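Local coordinates for hypothetical protein, IPT/TIG domain protein (Bacteroides ovatus, PDB 4HW6), which is of unknown function but, as a two-domain protein pairing an IPT/TIG domain with a six-bladed beta-propeller, probably serves in nutrient or carbohydrate binding, at residues Tyr109-Phe114 with Arg425-Ala430; His365-Leu370 with Thr377-Arg382; Leu400-Thr405 with Cys421-Val426. One frame throughout, in Å; residues are numbered along the deposited sequence.

Contact 1: residues Tyr109-Phe114 with Arg425-Ala430; sequences YVVTTF and RVRKIA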
loop_
_atom_site.group_PDB
_atom_site.type_symbol
_atom_site.label_atom_id
_atom_site.label_comp_id
_atom_site.label_asym_id
_atom_site.label_seq_id
_atom_site.Cartn_x
_atom_site.Cartn_y
_atom_site.Cartn_z
ATOM N N TYR A 109 -7.983 -11.178 1.767
ATOM C CA TYR A 109 -7.534 -9.990 1.084
ATOM C C TYR A 109 -7.707 -10.260 -0.378
ATOM O O TYR A 109 -7.481 -11.372 -0.847
ATOM C CB TYR A 109 -6.093 -9.699 1.432
ATOM C CG TYR A 109 -5.950 -9.141 2.814
ATOM C CD1 TYR A 109 -6.019 -9.976 3.923
ATOM C CD2 TYR A 109 -5.779 -7.780 3.024
ATOM C CE1 TYR A 109 -5.900 -9.473 5.201
ATOM C CE2 TYR A 109 -5.658 -7.270 4.309
ATOM C CZ TYR A 109 -5.723 -8.126 5.385
ATOM O OH TYR A 109 -5.603 -7.647 6.661
ATOM N N VAL A 110 -8.109 -9.237 -1.116
ATOM C CA VAL A 110 -8.344 -9.373 -2.523
ATOM C C VAL A 110 -7.712 -8.192 -3.241
ATOM O O VAL A 110 -7.506 -7.122 -2.648
ATOM C CB VAL A 110 -9.851 -9.441 -2.853
ATOM C CG1 VAL A 110 -10.463 -10.723 -2.304
ATOM C CG2 VAL A 110 -10.571 -8.190 -2.329
ATOM N N VAL A 111 -7.373 -8.411 -4.504
ATOM C CA VAL A 111 -6.955 -7.339 -5.377
ATOM C C VAL A 111 -8.209 -6.778 -6.046
ATOM O O VAL A 111 -9.068 -7.541 -6.528
ATOM C CB VAL A 111 -5.947 -7.787 -6.449
ATOM C CG1 VAL A 111 -5.520 -6.563 -7.261
ATOM C CG2 VAL A 111 -4.723 -8.497 -5.848
ATOM N N THR A 112 -8.338 -5.447 -6.052
ATOM C CA THR A 112 -9.409 -4.766 -6.761
ATOM C C THR A 112 -8.792 -3.657 -7.650
ATOM O O THR A 112 -7.589 -3.392 -7.573
ATOM C CB THR A 112 -10.455 -4.143 -5.823
ATOM O OG1 THR A 112 -9.819 -3.312 -4.841
ATOM C CG2 THR A 112 -11.279 -5.213 -5.147
ATOM N N THR A 113 -9.614 -3.029 -8.483
ATOM C CA THR A 113 -9.163 -1.894 -9.291
ATOM C C THR A 113 -9.685 -0.595 -8.689
ATOM O O THR A 113 -10.885 -0.434 -8.527
ATOM C CB THR A 113 -9.596 -2.057 -10.762
ATOM O OG1 THR A 113 -9.024 -3.282 -11.263
ATOM C CG2 THR A 113 -9.127 -0.860 -11.603
ATOM N N PHE A 114 -8.762 0.306 -8.346
ATOM C CA PHE A 114 -9.061 1.561 -7.677
ATOM C C PHE A 114 -9.224 2.728 -8.664
ATOM O O PHE A 114 -10.237 3.438 -8.629
ATOM C CB PHE A 114 -7.958 1.844 -6.650
ATOM C CG PHE A 114 -8.087 3.166 -5.933
ATOM C CD1 PHE A 114 -9.296 3.576 -5.403
ATOM C CD2 PHE A 114 -6.977 3.976 -5.769
ATOM C CE1 PHE A 114 -9.405 4.805 -4.754
ATOM C CE2 PHE A 114 -7.078 5.190 -5.114
ATOM C CZ PHE A 114 -8.288 5.601 -4.618
ATOM N N ARG A 425 -3.465 0.971 -14.599
ATOM C CA ARG A 425 -4.380 1.155 -13.497
ATOM C C ARG A 425 -3.650 1.150 -12.170
ATOM O O ARG A 425 -2.613 0.479 -12.024
ATOM C CB ARG A 425 -5.403 0.016 -13.483
ATOM C CG ARG A 425 -6.422 0.027 -14.618
ATOM C CD ARG A 425 -6.985 -1.371 -14.710
ATOM N NE ARG A 425 -8.043 -1.568 -15.681
ATOM C CZ ARG A 425 -7.919 -2.202 -16.851
ATOM N NH1 ARG A 425 -6.739 -2.640 -17.328
ATOM N NH2 ARG A 425 -9.028 -2.364 -17.583
ATOM N N VAL A 426 -4.241 1.848 -11.199
ATOM C CA VAL A 426 -3.912 1.654 -9.789
ATOM C C VAL A 426 -4.809 0.551 -9.233
ATOM O O VAL A 426 -6.043 0.659 -9.233
ATOM C CB VAL A 426 -4.101 2.935 -8.953
ATOM C CG1 VAL A 426 -3.711 2.676 -7.506
ATOM C CG2 VAL A 426 -3.286 4.087 -9.526
ATOM N N ARG A 427 -4.179 -0.507 -8.754
ATOM C CA ARG A 427 -4.864 -1.628 -8.137
ATOM C C ARG A 427 -4.825 -1.417 -6.614
ATOM O O ARG A 427 -3.979 -0.678 -6.093
ATOM C CB ARG A 427 -4.189 -2.946 -8.498
ATOM C CG ARG A 427 -3.944 -3.190 -9.983
ATOM C CD ARG A 427 -5.208 -3.474 -10.763
ATOM N NE ARG A 427 -5.775 -4.801 -10.525
ATOM C CZ ARG A 427 -5.265 -5.963 -10.939
ATOM N NH1 ARG A 427 -4.188 -6.031 -11.676
ATOM N NH2 ARG A 427 -5.888 -7.083 -10.648
ATOM N N LYS A 428 -5.776 -2.023 -5.925
ATOM C CA LYS A 428 -5.836 -1.971 -4.464
ATOM C C LYS A 428 -5.769 -3.379 -3.885
ATOM O O LYS A 428 -6.359 -4.311 -4.432
ATOM C CB LYS A 428 -7.108 -1.266 -4.042
ATOM C CG LYS A 428 -7.362 -1.147 -2.545
ATOM C CD LYS A 428 -8.618 -0.285 -2.370
ATOM C CE LYS A 428 -9.242 -0.387 -1.010
ATOM N NZ LYS A 428 -10.490 0.454 -0.984
ATOM N N ILE A 429 -5.018 -3.537 -2.795
ATOM C CA ILE A 429 -5.043 -4.791 -2.028
ATOM C C ILE A 429 -5.596 -4.458 -0.647
ATOM O O ILE A 429 -5.026 -3.642 0.073
ATOM C CB ILE A 429 -3.652 -5.463 -1.903
ATOM C CG1 ILE A 429 -3.028 -5.726 -3.283
ATOM C CG2 ILE A 429 -3.787 -6.768 -1.105
ATOM C CD1 ILE A 429 -1.628 -6.325 -3.233
ATOM N N ALA A 430 -6.708 -5.082 -0.284
ATOM C CA ALA A 430 -7.410 -4.784 0.955
ATOM C C ALA A 430 -8.335 -5.954 1.262
ATOM O O ALA A 430 -8.548 -6.829 0.405
ATOM C CB ALA A 430 -8.260 -3.504 0.806
#

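Contact 2: residues His365-Leu370 with Thr377-Arg382; sequences HTVRVL and TTYAGR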
loop_
_atom_site.group_PDB
_atom_site.type_symbol
_atom_site.label_atom_id
_atom_site.label_comp_id
_atom_site.label_asym_id
_atom_site.label_seq_id
_atom_site.Cartn_x
_atom_site.Cartn_y
_atom_site.Cartn_z
ATOM N N HIS A 365 5.660 -10.296 -12.103
ATOM C CA HIS A 365 4.277 -9.799 -12.017
ATOM C C HIS A 365 3.648 -10.050 -10.649
ATOM O O HIS A 365 2.451 -10.392 -10.536
ATOM C CB HIS A 365 3.420 -10.352 -13.150
ATOM C CG HIS A 365 4.055 -10.188 -14.498
ATOM N ND1 HIS A 365 3.969 -9.012 -15.218
ATOM C CD2 HIS A 365 4.762 -11.054 -15.263
ATOM C CE1 HIS A 365 4.613 -9.160 -16.360
ATOM N NE2 HIS A 365 5.139 -10.374 -16.398
ATOM N N THR A 366 4.437 -9.822 -9.600
ATOM C CA THR A 366 3.991 -10.064 -8.244
ATOM C C THR A 366 4.289 -8.904 -7.301
ATOM O O THR A 366 5.152 -8.038 -7.558
ATOM C CB THR A 366 4.642 -11.344 -7.668
ATOM O OG1 THR A 366 6.074 -11.227 -7.740
ATOM C CG2 THR A 366 4.194 -12.581 -8.436
ATOM N N VAL A 367 3.563 -8.903 -6.197
ATOM C CA VAL A 367 3.935 -8.177 -5.007
ATOM C C VAL A 367 4.525 -9.223 -4.053
ATOM O O VAL A 367 3.916 -10.280 -3.821
ATOM C CB VAL A 367 2.730 -7.464 -4.363
ATOM C CG1 VAL A 367 3.158 -6.752 -3.073
ATOM C CG2 VAL A 367 2.100 -6.451 -5.349
ATOM N N ARG A 368 5.722 -8.948 -3.538
ATOM C CA ARG A 368 6.468 -9.899 -2.719
ATOM C C ARG A 368 6.804 -9.251 -1.393
ATOM O O ARG A 368 6.669 -8.033 -1.247
ATOM C CB ARG A 368 7.704 -10.424 -3.475
ATOM C CG ARG A 368 7.281 -11.094 -4.780
ATOM C CD ARG A 368 8.404 -11.656 -5.624
ATOM N NE ARG A 368 8.863 -12.932 -5.099
ATOM C CZ ARG A 368 9.934 -13.554 -5.578
ATOM N NH1 ARG A 368 10.595 -13.030 -6.601
ATOM N NH2 ARG A 368 10.332 -14.696 -5.074
ATOM N N VAL A 369 7.231 -10.070 -0.427
ATOM C CA VAL A 369 7.585 -9.573 0.898
ATOM C C VAL A 369 8.944 -10.090 1.262
ATOM O O VAL A 369 9.211 -11.286 1.093
ATOM C CB VAL A 369 6.577 -10.020 1.957
ATOM C CG1 VAL A 369 6.894 -9.359 3.292
ATOM C CG2 VAL A 369 5.171 -9.671 1.529
ATOM N N LEU A 370 9.797 -9.190 1.752
ATOM C CA LEU A 370 11.085 -9.547 2.345
ATOM C C LEU A 370 10.972 -9.318 3.848
ATOM O O LEU A 370 10.715 -8.196 4.297
ATOM C CB LEU A 370 12.184 -8.672 1.732
ATOM C CG LEU A 370 13.597 -8.813 2.328
ATOM C CD1 LEU A 370 14.122 -10.247 2.236
ATOM C CD2 LEU A 370 14.523 -7.849 1.599
ATOM N N THR A 377 8.748 -14.071 0.232
ATOM C CA THR A 377 7.517 -14.820 -0.070
ATOM C C THR A 377 6.686 -13.987 -1.047
ATOM O O THR A 377 6.889 -12.782 -1.145
ATOM C CB THR A 377 6.697 -15.089 1.196
ATOM O OG1 THR A 377 6.359 -13.828 1.788
ATOM C CG2 THR A 377 7.491 -15.961 2.185
ATOM N N THR A 378 5.828 -14.628 -1.817
ATOM C CA THR A 378 4.973 -13.915 -2.759
ATOM C C THR A 378 3.619 -13.585 -2.106
ATOM O O THR A 378 2.961 -14.455 -1.572
ATOM C CB THR A 378 4.841 -14.710 -4.064
ATOM O OG1 THR A 378 6.155 -14.802 -4.655
ATOM C CG2 THR A 378 3.869 -13.995 -5.052
ATOM N N TYR A 379 3.263 -12.309 -2.083
ATOM C CA TYR A 379 2.020 -11.868 -1.461
ATOM C C TYR A 379 0.825 -11.889 -2.417
ATOM O O TYR A 379 -0.274 -12.323 -2.013
ATOM C CB TYR A 379 2.226 -10.466 -0.910
ATOM C CG TYR A 379 1.074 -9.807 -0.187
ATOM C CD1 TYR A 379 0.503 -10.363 0.982
ATOM C CD2 TYR A 379 0.586 -8.592 -0.626
ATOM C CE1 TYR A 379 -0.523 -9.707 1.660
ATOM C CE2 TYR A 379 -0.436 -7.939 0.040
ATOM C CZ TYR A 379 -0.995 -8.493 1.161
ATOM O OH TYR A 379 -2.010 -7.805 1.789
ATOM N N ALA A 380 1.030 -11.448 -3.663
ATOM C CA ALA A 380 -0.057 -11.360 -4.639
ATOM C C ALA A 380 0.438 -11.513 -6.075
ATOM O O ALA A 380 1.546 -11.064 -6.403
ATOM C CB ALA A 380 -0.810 -10.029 -4.454
ATOM N N GLY A 381 -0.402 -12.111 -6.919
ATOM C CA GLY A 381 -0.131 -12.244 -8.354
ATOM C C GLY A 381 0.075 -13.674 -8.773
ATOM O O GLY A 381 0.117 -14.574 -7.926
ATOM N N ARG A 382 0.186 -13.868 -10.087
ATOM C CA ARG A 382 0.403 -15.167 -10.728
ATOM C C ARG A 382 -0.740 -16.166 -10.417
ATOM O O ARG A 382 -0.528 -17.379 -10.288
ATOM C CB ARG A 382 1.775 -15.731 -10.347
ATOM C CG ARG A 382 2.920 -14.819 -10.752
ATOM C CD ARG A 382 4.241 -15.381 -10.305
ATOM N NE ARG A 382 4.695 -16.499 -11.119
ATOM C CZ ARG A 382 5.483 -16.378 -12.193
ATOM N NH1 ARG A 382 5.830 -15.178 -12.638
ATOM N NH2 ARG A 382 5.882 -17.465 -12.853
HETATM O O HOH W 1 0.419 -11.622 -11.856
#

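Contact 3: residues Leu400-Thr405 with Cys421-Val426; sequences LFNHPT and CDNHRV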
loop_
_atom_site.group_PDB
_atom_site.type_symbol
_atom_site.label_atom_id
_atom_site.label_comp_id
_atom_site.label_asym_id
_atom_site.label_seq_id
_atom_site.Cartn_x
_atom_site.Cartn_y
_atom_site.Cartn_z
ATOM N N LEU A 400 -4.067 -11.326 -11.086
ATOM C CA LEU A 400 -3.011 -11.139 -12.079
ATOM C C LEU A 400 -2.727 -9.659 -12.263
ATOM O O LEU A 400 -3.655 -8.826 -12.334
ATOM C CB LEU A 400 -3.394 -11.755 -13.431
ATOM C CG LEU A 400 -3.351 -13.275 -13.472
ATOM C CD1 LEU A 400 -4.077 -13.818 -14.708
ATOM C CD2 LEU A 400 -1.902 -13.799 -13.397
ATOM N N PHE A 401 -1.440 -9.356 -12.345
ATOM C CA PHE A 401 -0.936 -8.036 -12.628
ATOM C C PHE A 401 -0.161 -8.100 -13.938
ATOM O O PHE A 401 0.150 -9.173 -14.449
ATOM C CB PHE A 401 0.074 -7.592 -11.581
ATOM C CG PHE A 401 -0.484 -7.494 -10.171
ATOM C CD1 PHE A 401 -1.227 -6.395 -9.781
ATOM C CD2 PHE A 401 -0.213 -8.480 -9.240
ATOM C CE1 PHE A 401 -1.718 -6.289 -8.479
ATOM C CE2 PHE A 401 -0.695 -8.377 -7.944
ATOM C CZ PHE A 401 -1.450 -7.278 -7.569
ATOM N N ASN A 402 0.235 -6.938 -14.421
ATOM C CA ASN A 402 1.086 -6.867 -15.630
ATOM C C ASN A 402 2.059 -5.726 -15.440
ATOM O O ASN A 402 1.712 -4.552 -15.662
ATOM C CB ASN A 402 0.246 -6.666 -16.902
ATOM C CG ASN A 402 1.042 -6.867 -18.171
ATOM O OD1 ASN A 402 2.280 -6.974 -18.129
ATOM N ND2 ASN A 402 0.334 -6.962 -19.318
ATOM N N HIS A 403 3.258 -6.089 -15.011
ATOM C CA HIS A 403 4.322 -5.146 -14.650
ATOM C C HIS A 403 3.946 -4.244 -13.476
ATOM O O HIS A 403 3.979 -3.009 -13.554
ATOM C CB HIS A 403 4.785 -4.372 -15.883
ATOM C CG HIS A 403 5.490 -5.227 -16.870
ATOM N ND1 HIS A 403 5.379 -5.043 -18.229
ATOM C CD2 HIS A 403 6.337 -6.273 -16.701
ATOM C CE1 HIS A 403 6.118 -5.950 -18.854
ATOM N NE2 HIS A 403 6.722 -6.698 -17.950
ATOM N N PRO A 404 3.598 -4.870 -12.343
ATOM C CA PRO A 404 3.421 -4.060 -11.163
ATOM C C PRO A 404 4.746 -3.423 -10.790
ATOM O O PRO A 404 5.751 -4.127 -10.732
ATOM C CB PRO A 404 2.986 -5.075 -10.106
ATOM C CG PRO A 404 3.534 -6.377 -10.549
ATOM C CD PRO A 404 3.633 -6.309 -12.046
ATOM N N THR A 405 4.759 -2.126 -10.502
ATOM C CA THR A 405 5.996 -1.381 -10.394
ATOM C C THR A 405 6.111 -0.522 -9.141
ATOM O O THR A 405 7.123 -0.544 -8.457
ATOM C CB THR A 405 6.171 -0.505 -11.650
ATOM O OG1 THR A 405 6.160 -1.358 -12.805
ATOM C CG2 THR A 405 7.470 0.275 -11.623
ATOM N N CYS A 421 1.582 -1.162 -14.133
ATOM C CA CYS A 421 1.933 -0.299 -15.251
ATOM C C CYS A 421 1.380 -0.696 -16.604
ATOM O O CYS A 421 0.850 0.156 -17.293
ATOM C CB CYS A 421 3.446 -0.108 -15.353
ATOM S SG CYS A 421 3.989 0.990 -14.056
ATOM N N ASP A 422 1.457 -1.972 -16.971
ATOM C CA ASP A 422 0.941 -2.401 -18.273
ATOM C C ASP A 422 -0.558 -2.780 -18.301
ATOM O O ASP A 422 -1.123 -3.127 -19.343
ATOM C CB ASP A 422 1.893 -3.424 -18.887
ATOM C CG ASP A 422 3.044 -2.743 -19.648
ATOM O OD1 ASP A 422 2.770 -1.813 -20.443
ATOM O OD2 ASP A 422 4.209 -3.132 -19.489
ATOM N N ASN A 423 -1.229 -2.566 -17.178
ATOM C CA ASN A 423 -2.686 -2.497 -17.143
ATOM C C ASN A 423 -3.191 -1.073 -16.999
ATOM O O ASN A 423 -4.383 -0.832 -17.068
ATOM C CB ASN A 423 -3.231 -3.362 -16.006
ATOM C CG ASN A 423 -3.115 -4.829 -16.312
ATOM O OD1 ASN A 423 -3.302 -5.240 -17.473
ATOM N ND2 ASN A 423 -2.779 -5.627 -15.301
ATOM N N HIS A 424 -2.269 -0.135 -16.780
ATOM C CA HIS A 424 -2.560 1.295 -16.796
ATOM C C HIS A 424 -3.534 1.699 -15.714
ATOM O O HIS A 424 -4.263 2.681 -15.853
ATOM C CB HIS A 424 -2.989 1.686 -18.199
ATOM C CG HIS A 424 -1.945 1.334 -19.220
ATOM N ND1 HIS A 424 -0.759 2.035 -19.332
ATOM C CD2 HIS A 424 -1.871 0.315 -20.110
ATOM C CE1 HIS A 424 0.002 1.459 -20.254
ATOM N NE2 HIS A 424 -0.650 0.413 -20.740
ATOM N N ARG A 425 -3.465 0.971 -14.599
ATOM C CA ARG A 425 -4.380 1.155 -13.497
ATOM C C ARG A 425 -3.650 1.150 -12.170
ATOM O O ARG A 425 -2.613 0.479 -12.024
ATOM C CB ARG A 425 -5.403 0.016 -13.483
ATOM C CG ARG A 425 -6.422 0.027 -14.618
ATOM C CD ARG A 425 -6.985 -1.371 -14.710
ATOM N NE ARG A 425 -8.043 -1.568 -15.681
ATOM C CZ ARG A 425 -7.919 -2.202 -16.851
ATOM N NH1 ARG A 425 -6.739 -2.640 -17.328
ATOM N NH2 ARG A 425 -9.028 -2.364 -17.583
ATOM N N VAL A 426 -4.241 1.848 -11.199
ATOM C CA VAL A 426 -3.912 1.654 -9.789
ATOM C C VAL A 426 -4.809 0.551 -9.233
ATOM O O VAL A 426 -6.043 0.659 -9.233
ATOM C CB VAL A 426 -4.101 2.935 -8.953
ATOM C CG1 VAL A 426 -3.711 2.676 -7.506
ATOM C CG2 VAL A 426 -3.286 4.087 -9.526
HETATM O O HOH W 2 -2.584 -7.394 -18.978
#

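Contact 1: residues Tyr109-Phe114 with Arg425-Ala430
Val-110, Thr-112 and Phe-114 bond to Ala-430, Lys-428 and Val-426 along an antiparallel strand pair in the outer part of the propeller's closing blade, with the short strand 393-394 beyond 109-115. The segments' axes come within 4.3 Å at 141°. Five backbone hydrogen bonds hold them, among them Thr-112 N to Lys-428 O and its return, Lys-428 N to Thr-112 O. The non-hydrogen-bonded pairs, Val-111 with Ile-429 and Thr-113 with Arg-427, share one face. There Arg-427 folds back through chi2 (-72°) and chi3 (-73°), which sets its guanidinium flat against Val-111, whose CG1 sits over one face of the group, 3.4 Å from NH2. Salt bridges to Asp-420 and Asp-392 fix that plane, and Thr-113 OG1 is hydrogen-bonded to Tyr-390 OH and to Asp-392. On the face of Thr-112 and Lys-428, Thr-112 OG1 lies 3.5 Å from Lys-428 CB, the two side chains running alongside each other. Val-426 CG1 abuts the Phe-114 ring at its edge, in plane, 3.9 Å from CD2. With 310 residues between its segments, this pairing of an early strand with the C-terminal one is the "molecular Velcro" that closes a beta-propeller.

Contact 2: residues His365-Leu370 with Thr377-Arg382
CG of Tyr-379 stands anti to its backbone N (chi1 -179°), and CG1 of Val-367 is likewise anti to its own N, which lays the two side chains alongside, pointing the same way. Val-367 CG1 meets the tyrosine ring at its edge, 4.0 Å from CD2, while Val-369 CG2 packs 3.9 Å from Tyr-379 CB. The backbone explains why a tyrosine and an alanine share one valine. Tyr-379 turns to a helix-like psi of -42°, and both its N-H and that of Ala-380 converge on Val-367 O. The first bond is the shorter, Tyr-379 N to Val-367 O at 2.8 Å, but also the more bent, at 143°. The register slips by one residue here, and beyond the slip Val-369 and Thr-377 form a regular hydrogen-bonded pair.

On the other face, Arg-368 and Thr-378 are drawn together by a common partner, since Arg-368 NH2 and Thr-378 OG1 both bind Asp-326 OD1. Asp-361 pairs with Arg-368 NH1, so the guanidinium is gripped by two carboxylates. Near the open end of the hairpin, Thr-366 CG2 rests 3.4 Å from Arg-382 CD. A water bridges the diverging chains there, donating to His-365 O at 2.7 Å and accepting from Arg-382 N at 2.9 Å. Ladder and slip together make a beta hairpin with a classic beta bulge, built from the third and fourth strands of a propeller blade.

Contact 3: residues Leu400-Thr405 with Cys421-Val426
His-403 ND1 donates a 2.6 Å hydrogen bond to Asp-422 OD2, a His-carboxylate pair tying two loops of one propeller blade: the approach to strand 404-410 and the turn between strands 415-420 and 425-431. The bond is nearly straight (169°), lies in the imidazole plane and uses the anti lone pair of OD2; ring and carboxylate planes are 59° apart. Asn-402, with CG anti to its backbone N, brings its amide against the same aspartate, CG resting 3.6 Å from Asp-422 CB, and holds OD1 over one face of the His-403 ring.

Hydrogen bonds to main-chain carbonyls set these side chains in place. Asp-422 N binds Asn-402 O at 2.9 Å. His-403 O takes two donors from opposite faces of its plane, the backbone Cys-421 N at 3.1 Å and the side-chain Thr-405 OG1 at 2.8 Å. The turn is closed within its own segment by His-424 N bonding to Cys-421 O. Further out, Asp-420 links both sides, its OD1 accepting from Asn-402 N and its OD2 from Asn-423 ND2. A water completes the bridge, accepting from Asn-402 ND2 at 3.0 Å and donating to Asn-423 OD1 at 2.7 Å.

Overall arrangement
Contacts 1 and 3 lie in the closing blade, their centres about 11 Å apart, and share Arg-425 and Val-426: strand 425-431 receives the early strand in contact 1, and the turn leading into it takes part in contact 3. Arg-427 NH1 joins them directly, 2.9 Å from Leu-400 O. Contact 2 belongs to the preceding blade, its centre about 13 to 14 Å from the others. Each contact is internal to its blade. The blades meet where Ile-429 CD1 lies 4.0 Å from Ala-380 CB, an apolar touch beside which Tyr-379 OH packs against Ile-429 CG2, and where, toward contact 3, His-365 ND1 bonds to His-403 N at 3.0 Å.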